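CRISPR-associated endoribonuclease Cas2 (Streptococcus pyogenes serotype M1, PDB 4QR2) probably acts as a metal-dependent nuclease of the CRISPR adaptive immune system, cleaving single-stranded RNA, and forms a homodimer that assembles with a Cas1 homodimer. Local coordinates at residues A[5-10]-A[17-22]; A[25-30]-A[37-42]; A[50-55]-A[66-71]. All coordinates share one frame; numbering follows the deposited sequence.

Contact 1 (A[5-10]-A[17-22]); sequences VTYDVN and RKRLRH
Tyr7 meets the helix with its ring edge and its hydroxyl. Leu20 CD1 lies 3.8 Å from Tyr7 CD2, close to the ring plane, and Leu20 CA also sits in that plane at the rim. Further out, Tyr7 OH packs 3.4 Å from Arg19 CB, and the two side chains cross at about a right angle, with the ring and guanidinium planes 78° apart. Val9 widens the contact: its CG1 packs on Leu20 CB at 4.1 Å, while its CG2 lies 3.8 Å from Arg19 NH1. Its CB also rests over one face of the Tyr7 ring, near the rim, so the ring has the strand's own Val9 over one face and the helix at its edge.

The first torsion of Tyr7 sets this up, since CG anti to the backbone N (chi1 -177°) sends the ring out to the helix. In the second shell, Asp64 receives both polar ends, through a hydrogen bond with Tyr7 OH and a salt bridge with Arg19 NE. Between Tyr7 and Val9 the chain carries Asp8, the predicted magnesium ligand, whose OD2 accepts a hydrogen bond from the backbone N of Asn36 of the second subunit. A first strand packed against the following helix is characteristic of the ferredoxin-like fold, and Asp8 at the strand's end is consistent with the metal site of Cas2 proteins.

Contact 2 (A[25-30]-A[37-42]); sequences KLCVDY and SVFECS
The aromatic part of this contact is made by Cys27, which lies over one face of the Phe39 ring. Its CB is 3.9 Å from the ring centroid, 26° off the normal, in a CH-pi contact displaced toward the rim on the CG and CD2 side. The sulfur follows: Cys27 SG stands 4.3 Å from the Phe39 centroid, a sulfur-aromatic contact over that face. SG anti to the carbonyl carbon (chi1 -73°) puts the sulfur over the ring. At the edge of the same ring, near its plane, Val28 CG1 approaches Phe39 CD2 at 4.3 Å.

The remaining apolar contacts belong to Cys41, whose SG comes within 4.2 Å of Cys27 CB and whose CB packs beside Tyr30 CB. Hydrogen bonding is left to the backbone. Ser42 N donates to Tyr30 O over 2.8 Å with an angle of 156° at the hydrogen. The same oxygen also receives a CA-H...O contact from Cys41 CA at 3.3 Å. Tyr30 closes a type I beta turn that begins at Cys27, and its OH is hydrogen-bonded to Arg54 NH2 on helix 45-58.

Chemically, the interface is divided: a soft layer of sulfur and aromatic carbon holds the last turn of helix 14-27 against strand 38-42, while one carbonyl with two backbone donors, one of them weak, ties the chain to that strand where it leaves the turn.

Contact 3 (A[50-55]-A[66-71]); sequences DIKHRL and IRFYLL
With CG anti to the carbonyl carbon in both (chi1 -70° and -58°), Leu55 and Phe68 come at each other from opposite directions. They join the second helix of the ferredoxin-like fold, 45-58, to strand 65-71 of the sheet it covers. The two short segments run nearly antiparallel, at 167°, with their axes 11.4 Å apart, a spacing filled by side chains.

Both branches of Leu55 are used on the strand. CD1 abuts the edge of the Phe68 ring, lying in its plane, and also touches Ile66 CD1, which Leu55 CD2 meets as well, at 3.9 Å; the leucine and isoleucine side chains cross at about a right angle. The methyl at the end of Ile66 therefore fits against both leucine branches, while Ile66 CG2 lies over one face of the Phe68 ring, offset to its rim. Lys52, one turn earlier on the helix, contributes its aliphatic part, with CG 3.8 Å from Phe68 CE2. A bend at chi3 turns the chain beyond CD, and its ammonium group forms a salt bridge with Glu80 of the second subunit. Phe48 of the same helix adds an edge-to-face partner for Phe68.

The strand's other side serves the dimer: Arg67 NE donates to Tyr69 OH, and both side chains reach Glu40 of the second subunit. On the buried side, Leu55 CD1 lies 3.8 Å from Phe68 CZ.

How the contacts relate
Together the three contacts illustrate how two helices are fastened to one antiparallel sheet. Contacts 1 and 2 use successive parts of helix 14-27, and their strands are hydrogen-bonded neighbours, with Val5 N 2.8 Å from Phe39 O. On the other flank of strand 2-8, contact 3 joins contact 1 through Thr6 N and Arg67 O, 2.9 Å apart, and through Tyr7 packing on Ile66. The helices meet where Leu26 CD2 of contact 2 packs 3.7 Å from Leu55 CD2 of contact 3. Asp8, the predicted magnesium ligand, belongs to contact 1. The side chain of Ile66 in contact 3 is about 7 Å from that of Asp8, and the side chain of Phe39 in contact 2 is about 10 Å from that of Asp8.

Contact 1 (A[5-10]-A[17-22])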
# COMPACT_ATOMS: atom_id res chain seq x y z
N VAL A 5 3.47 2.60 5.44
CA VAL A 5 4.16 3.30 4.38
C VAL A 5 3.86 2.57 3.07
O VAL A 5 4.21 1.37 2.94
CB VAL A 5 5.70 3.31 4.61
CG1 VAL A 5 6.42 4.09 3.52
CG2 VAL A 5 6.10 3.93 5.94
N THR A 6 3.33 3.30 2.08
CA THR A 6 3.13 2.77 0.78
C THR A 6 3.90 3.56 -0.27
O THR A 6 3.77 4.76 -0.41
CB THR A 6 1.59 2.61 0.45
OG1 THR A 6 1.01 3.93 0.36
CG2 THR A 6 0.79 1.89 1.53
N TYR A 7 4.81 2.84 -0.96
CA TYR A 7 5.72 3.43 -1.90
C TYR A 7 5.37 3.02 -3.31
O TYR A 7 5.32 1.84 -3.63
CB TYR A 7 7.19 3.00 -1.59
CG TYR A 7 8.26 3.63 -2.49
CD1 TYR A 7 8.14 4.90 -2.97
CD2 TYR A 7 9.38 2.92 -2.82
CE1 TYR A 7 9.13 5.49 -3.70
CE2 TYR A 7 10.39 3.48 -3.56
CZ TYR A 7 10.28 4.73 -4.04
OH TYR A 7 11.29 5.28 -4.79
N ASP A 8 5.08 4.01 -4.16
CA ASP A 8 4.77 3.80 -5.57
C ASP A 8 5.98 4.22 -6.41
O ASP A 8 6.33 5.41 -6.48
CB ASP A 8 3.61 4.70 -5.95
CG ASP A 8 3.02 4.43 -7.35
OD1 ASP A 8 3.54 3.65 -8.10
OD2 ASP A 8 1.96 5.08 -7.67
N VAL A 9 6.60 3.21 -6.98
CA VAL A 9 7.76 3.37 -7.82
C VAL A 9 7.59 2.35 -8.95
O VAL A 9 7.01 1.27 -8.79
CB VAL A 9 9.06 3.16 -7.04
CG1 VAL A 9 9.13 1.75 -6.50
CG2 VAL A 9 10.28 3.49 -7.87
N ASN A 10 8.13 2.73 -10.11
CA ASN A 10 8.08 1.92 -11.30
C ASN A 10 9.18 0.90 -11.34
O ASN A 10 10.32 1.27 -11.54
CB ASN A 10 8.10 2.77 -12.55
CG ASN A 10 7.94 1.92 -13.84
OD1 ASN A 10 8.00 0.68 -13.77
ND2 ASN A 10 7.57 2.56 -14.96
N ARG A 17 13.94 0.08 -9.29
CA ARG A 17 14.15 -1.05 -8.40
C ARG A 17 15.21 -0.72 -7.36
O ARG A 17 15.13 -1.10 -6.22
CB ARG A 17 14.45 -2.32 -9.18
CG ARG A 17 13.33 -2.84 -10.09
CD ARG A 17 13.54 -4.26 -10.65
NE ARG A 17 14.73 -4.41 -11.46
CZ ARG A 17 14.74 -4.13 -12.76
NH1 ARG A 17 13.63 -3.76 -13.38
NH2 ARG A 17 15.80 -4.32 -13.47
N LYS A 18 16.22 0.06 -7.76
CA LYS A 18 17.26 0.49 -6.83
C LYS A 18 16.73 1.39 -5.75
O LYS A 18 17.03 1.25 -4.58
CB LYS A 18 18.42 1.21 -7.61
CG LYS A 18 19.54 1.64 -6.71
CD LYS A 18 20.79 1.97 -7.53
CE LYS A 18 22.00 2.22 -6.67
NZ LYS A 18 23.04 3.05 -7.38
N ARG A 19 15.92 2.34 -6.14
CA ARG A 19 15.25 3.17 -5.16
C ARG A 19 14.42 2.35 -4.22
O ARG A 19 14.48 2.58 -3.02
CB ARG A 19 14.38 4.23 -5.83
CG ARG A 19 15.23 5.26 -6.60
CD ARG A 19 14.47 6.56 -7.00
NE ARG A 19 13.32 6.41 -7.85
CZ ARG A 19 13.37 6.24 -9.17
NH1 ARG A 19 12.24 6.12 -9.84
NH2 ARG A 19 14.53 6.11 -9.83
N LEU A 20 13.69 1.36 -4.71
CA LEU A 20 12.88 0.51 -3.83
C LEU A 20 13.78 -0.25 -2.88
O LEU A 20 13.46 -0.40 -1.69
CB LEU A 20 11.98 -0.46 -4.62
CG LEU A 20 11.20 -1.50 -3.82
CD1 LEU A 20 10.26 -0.81 -2.85
CD2 LEU A 20 10.44 -2.47 -4.72
N ARG A 21 14.94 -0.72 -3.33
CA ARG A 21 15.85 -1.42 -2.38
C ARG A 21 16.28 -0.49 -1.27
O ARG A 21 16.37 -0.88 -0.11
CB ARG A 21 17.10 -1.90 -3.12
CG ARG A 21 16.89 -3.11 -4.06
CD ARG A 21 18.25 -3.82 -4.42
NE ARG A 21 19.12 -2.97 -5.23
CZ ARG A 21 19.02 -2.73 -6.55
NH1 ARG A 21 19.87 -1.90 -7.10
NH2 ARG A 21 18.10 -3.24 -7.30
N HIS A 22 16.53 0.79 -1.60
CA HIS A 22 16.99 1.75 -0.59
C HIS A 22 15.87 2.16 0.34
O HIS A 22 16.13 2.31 1.57
CB HIS A 22 17.54 2.99 -1.27
CG HIS A 22 18.83 2.78 -2.00
ND1 HIS A 22 19.32 3.71 -2.89
CD2 HIS A 22 19.64 1.71 -2.09
CE1 HIS A 22 20.44 3.25 -3.42
NE2 HIS A 22 20.67 2.03 -2.95

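Contact 2 (A[25-30]-A[37-42])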
# COMPACT_ATOMS: atom_id res chain seq x y z
N LYS A 25 15.40 -0.81 2.67
CA LYS A 25 16.48 -0.91 3.63
C LYS A 25 16.26 0.05 4.80
O LYS A 25 16.48 -0.28 6.02
CB LYS A 25 17.81 -0.64 2.96
CG LYS A 25 19.01 -0.94 3.82
CD LYS A 25 20.27 -0.66 3.03
CE LYS A 25 21.53 -1.02 3.83
NZ LYS A 25 21.82 -0.19 5.02
N LEU A 26 15.77 1.22 4.48
CA LEU A 26 15.45 2.22 5.50
C LEU A 26 14.27 1.81 6.35
O LEU A 26 14.40 1.87 7.59
CB LEU A 26 15.22 3.58 4.85
CG LEU A 26 14.63 4.70 5.73
CD1 LEU A 26 15.53 4.98 6.84
CD2 LEU A 26 14.54 5.99 4.93
N CYS A 27 13.17 1.38 5.69
CA CYS A 27 11.90 1.18 6.34
C CYS A 27 11.99 -0.06 7.24
O CYS A 27 11.39 -0.03 8.32
CB CYS A 27 10.76 1.05 5.43
SG CYS A 27 10.28 2.62 4.67
N VAL A 28 12.82 -1.04 6.87
CA VAL A 28 12.85 -2.28 7.67
C VAL A 28 13.68 -2.08 8.91
O VAL A 28 13.77 -2.99 9.76
CB VAL A 28 13.31 -3.51 6.85
CG1 VAL A 28 12.36 -3.76 5.68
CG2 VAL A 28 14.75 -3.45 6.41
N ASP A 29 14.36 -0.94 9.03
CA ASP A 29 14.97 -0.61 10.27
C ASP A 29 13.95 -0.16 11.33
O ASP A 29 14.32 -0.04 12.52
CB ASP A 29 15.99 0.50 10.09
CG ASP A 29 17.40 -0.01 9.77
OD1 ASP A 29 17.70 -1.21 9.93
OD2 ASP A 29 18.28 0.83 9.40
N TYR A 30 12.71 0.09 10.91
CA TYR A 30 11.66 0.72 11.73
C TYR A 30 10.39 -0.11 11.75
O TYR A 30 9.38 0.27 12.36
CB TYR A 30 11.31 2.14 11.28
CG TYR A 30 12.48 3.05 11.41
CD1 TYR A 30 12.82 3.62 12.65
CD2 TYR A 30 13.28 3.33 10.31
CE1 TYR A 30 13.92 4.44 12.77
CE2 TYR A 30 14.35 4.18 10.42
CZ TYR A 30 14.68 4.70 11.65
OH TYR A 30 15.78 5.52 11.73
N SER A 37 6.31 -3.29 -1.62
CA SER A 37 6.47 -1.83 -1.43
C SER A 37 5.54 -1.31 -0.37
O SER A 37 5.13 -0.14 -0.43
CB SER A 37 6.27 -1.12 -2.77
OG SER A 37 4.94 -1.33 -3.32
N VAL A 38 5.21 -2.15 0.61
CA VAL A 38 4.42 -1.70 1.73
C VAL A 38 5.10 -2.13 3.06
O VAL A 38 5.54 -3.30 3.25
CB VAL A 38 2.93 -2.27 1.65
CG1 VAL A 38 2.09 -1.85 2.84
CG2 VAL A 38 2.23 -1.84 0.38
N PHE A 39 5.16 -1.16 3.98
CA PHE A 39 5.89 -1.33 5.23
C PHE A 39 5.02 -0.93 6.42
O PHE A 39 4.40 0.11 6.44
CB PHE A 39 7.23 -0.58 5.25
CG PHE A 39 8.01 -0.73 4.00
CD1 PHE A 39 7.73 0.03 2.86
CD2 PHE A 39 8.99 -1.69 3.92
CE1 PHE A 39 8.44 -0.19 1.67
CE2 PHE A 39 9.69 -1.91 2.76
CZ PHE A 39 9.40 -1.17 1.61
N GLU A 40 5.01 -1.79 7.44
CA GLU A 40 4.33 -1.49 8.66
C GLU A 40 5.35 -1.06 9.70
O GLU A 40 6.14 -1.89 10.17
CB GLU A 40 3.53 -2.71 9.11
CG GLU A 40 2.28 -2.97 8.30
CD GLU A 40 1.55 -4.27 8.63
OE1 GLU A 40 2.00 -5.10 9.56
OE2 GLU A 40 0.53 -4.51 7.92
N CYS A 41 5.37 0.22 10.04
CA CYS A 41 6.50 0.78 10.80
C CYS A 41 6.02 1.25 12.16
O CYS A 41 4.90 1.68 12.32
CB CYS A 41 7.21 1.94 10.08
SG CYS A 41 7.99 1.45 8.56
N SER A 42 6.80 1.06 13.18
CA SER A 42 6.40 1.55 14.48
C SER A 42 7.49 2.56 14.84
O SER A 42 8.71 2.22 14.93
CB SER A 42 6.36 0.41 15.49
OG SER A 42 6.19 0.91 16.79

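Contact 3 (A[50-55]-A[66-71])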
# COMPACT_ATOMS: atom_id res chain seq x y z
N ASP A 50 12.58 12.07 11.01
CA ASP A 50 13.85 11.62 10.39
C ASP A 50 13.66 10.73 9.23
O ASP A 50 14.26 10.95 8.14
CB ASP A 50 14.71 10.94 11.42
CG ASP A 50 16.13 10.72 10.91
OD1 ASP A 50 16.74 11.62 10.26
OD2 ASP A 50 16.61 9.63 11.15
N ILE A 51 12.80 9.75 9.38
CA ILE A 51 12.50 8.88 8.24
C ILE A 51 11.97 9.64 7.02
O ILE A 51 12.34 9.38 5.88
CB ILE A 51 11.56 7.78 8.68
CG1 ILE A 51 12.27 6.90 9.67
CG2 ILE A 51 11.14 6.91 7.51
CD1 ILE A 51 11.26 6.09 10.45
N LYS A 52 11.06 10.57 7.21
CA LYS A 52 10.60 11.39 6.07
C LYS A 52 11.74 12.15 5.36
O LYS A 52 11.82 12.16 4.11
CB LYS A 52 9.56 12.41 6.54
CG LYS A 52 8.21 11.73 6.73
CD LYS A 52 7.09 12.68 7.03
CE LYS A 52 7.01 13.00 8.50
NZ LYS A 52 5.75 13.74 8.85
N HIS A 53 12.61 12.81 6.13
CA HIS A 53 13.76 13.49 5.52
C HIS A 53 14.62 12.52 4.69
O HIS A 53 15.01 12.85 3.60
CB HIS A 53 14.65 14.10 6.58
CG HIS A 53 14.04 15.28 7.28
ND1 HIS A 53 14.52 15.77 8.48
CD2 HIS A 53 12.99 16.09 6.94
CE1 HIS A 53 13.82 16.83 8.84
NE2 HIS A 53 12.89 17.06 7.92
N ARG A 54 14.89 11.35 5.24
CA ARG A 54 15.68 10.32 4.55
C ARG A 54 15.06 9.79 3.30
O ARG A 54 15.74 9.66 2.25
CB ARG A 54 16.13 9.23 5.52
CG ARG A 54 17.10 9.81 6.50
CD ARG A 54 17.93 8.78 7.16
NE ARG A 54 17.24 8.41 8.30
CZ ARG A 54 17.26 7.22 8.88
NH1 ARG A 54 17.99 6.20 8.40
NH2 ARG A 54 16.48 7.07 9.96
N LEU A 55 13.76 9.54 3.39
CA LEU A 55 13.01 9.08 2.21
C LEU A 55 12.99 10.12 1.17
O LEU A 55 13.13 9.81 -0.04
CB LEU A 55 11.60 8.68 2.61
CG LEU A 55 11.44 7.43 3.44
CD1 LEU A 55 10.02 7.41 4.00
CD2 LEU A 55 11.70 6.18 2.55
N ILE A 66 5.08 8.53 -1.87
CA ILE A 66 4.96 7.78 -0.63
C ILE A 66 3.76 8.36 0.11
O ILE A 66 3.62 9.59 0.21
CB ILE A 66 6.24 7.90 0.25
CG1 ILE A 66 7.38 7.14 -0.46
CG2 ILE A 66 5.94 7.37 1.66
CD1 ILE A 66 8.59 6.88 0.37
N ARG A 67 2.94 7.45 0.64
CA ARG A 67 1.86 7.78 1.49
C ARG A 67 2.11 7.15 2.83
O ARG A 67 2.62 6.02 2.92
CB ARG A 67 0.47 7.32 0.88
CG ARG A 67 0.15 8.11 -0.35
CD ARG A 67 -1.09 7.61 -1.05
NE ARG A 67 -2.30 7.98 -0.35
CZ ARG A 67 -2.91 9.15 -0.51
NH1 ARG A 67 -2.33 10.09 -1.26
NH2 ARG A 67 -4.01 9.40 0.13
N PHE A 68 1.71 7.87 3.86
CA PHE A 68 1.81 7.41 5.25
C PHE A 68 0.43 7.38 5.86
O PHE A 68 -0.24 8.45 5.94
CB PHE A 68 2.65 8.39 6.08
CG PHE A 68 4.03 8.61 5.56
CD1 PHE A 68 4.95 7.64 5.65
CD2 PHE A 68 4.38 9.83 4.98
CE1 PHE A 68 6.28 7.82 5.21
CE2 PHE A 68 5.69 10.04 4.50
CZ PHE A 68 6.63 9.01 4.59
N TYR A 69 0.01 6.21 6.35
CA TYR A 69 -1.28 6.09 7.02
C TYR A 69 -1.03 5.83 8.46
O TYR A 69 -0.36 4.88 8.83
CB TYR A 69 -2.11 4.93 6.42
CG TYR A 69 -2.46 5.13 4.95
CD1 TYR A 69 -1.61 4.81 3.96
CD2 TYR A 69 -3.70 5.62 4.62
CE1 TYR A 69 -1.95 5.04 2.66
CE2 TYR A 69 -4.09 5.81 3.34
CZ TYR A 69 -3.23 5.52 2.35
OH TYR A 69 -3.58 5.76 1.05
N LEU A 70 -1.45 6.78 9.30
CA LEU A 70 -1.36 6.63 10.75
C LEU A 70 -2.44 5.72 11.28
O LEU A 70 -3.61 6.08 11.39
CB LEU A 70 -1.44 8.02 11.40
CG LEU A 70 -0.12 8.73 11.19
CD1 LEU A 70 0.21 9.33 9.81
CD2 LEU A 70 -0.16 9.77 12.29
N LEU A 71 -2.06 4.54 11.67
CA LEU A 71 -3.04 3.54 12.09
C LEU A 71 -3.26 3.64 13.60
O LEU A 71 -2.36 4.01 14.37
CB LEU A 71 -2.55 2.15 11.73
CG LEU A 71 -2.22 2.00 10.23
CD1 LEU A 71 -1.90 0.55 9.95
CD2 LEU A 71 -3.30 2.43 9.29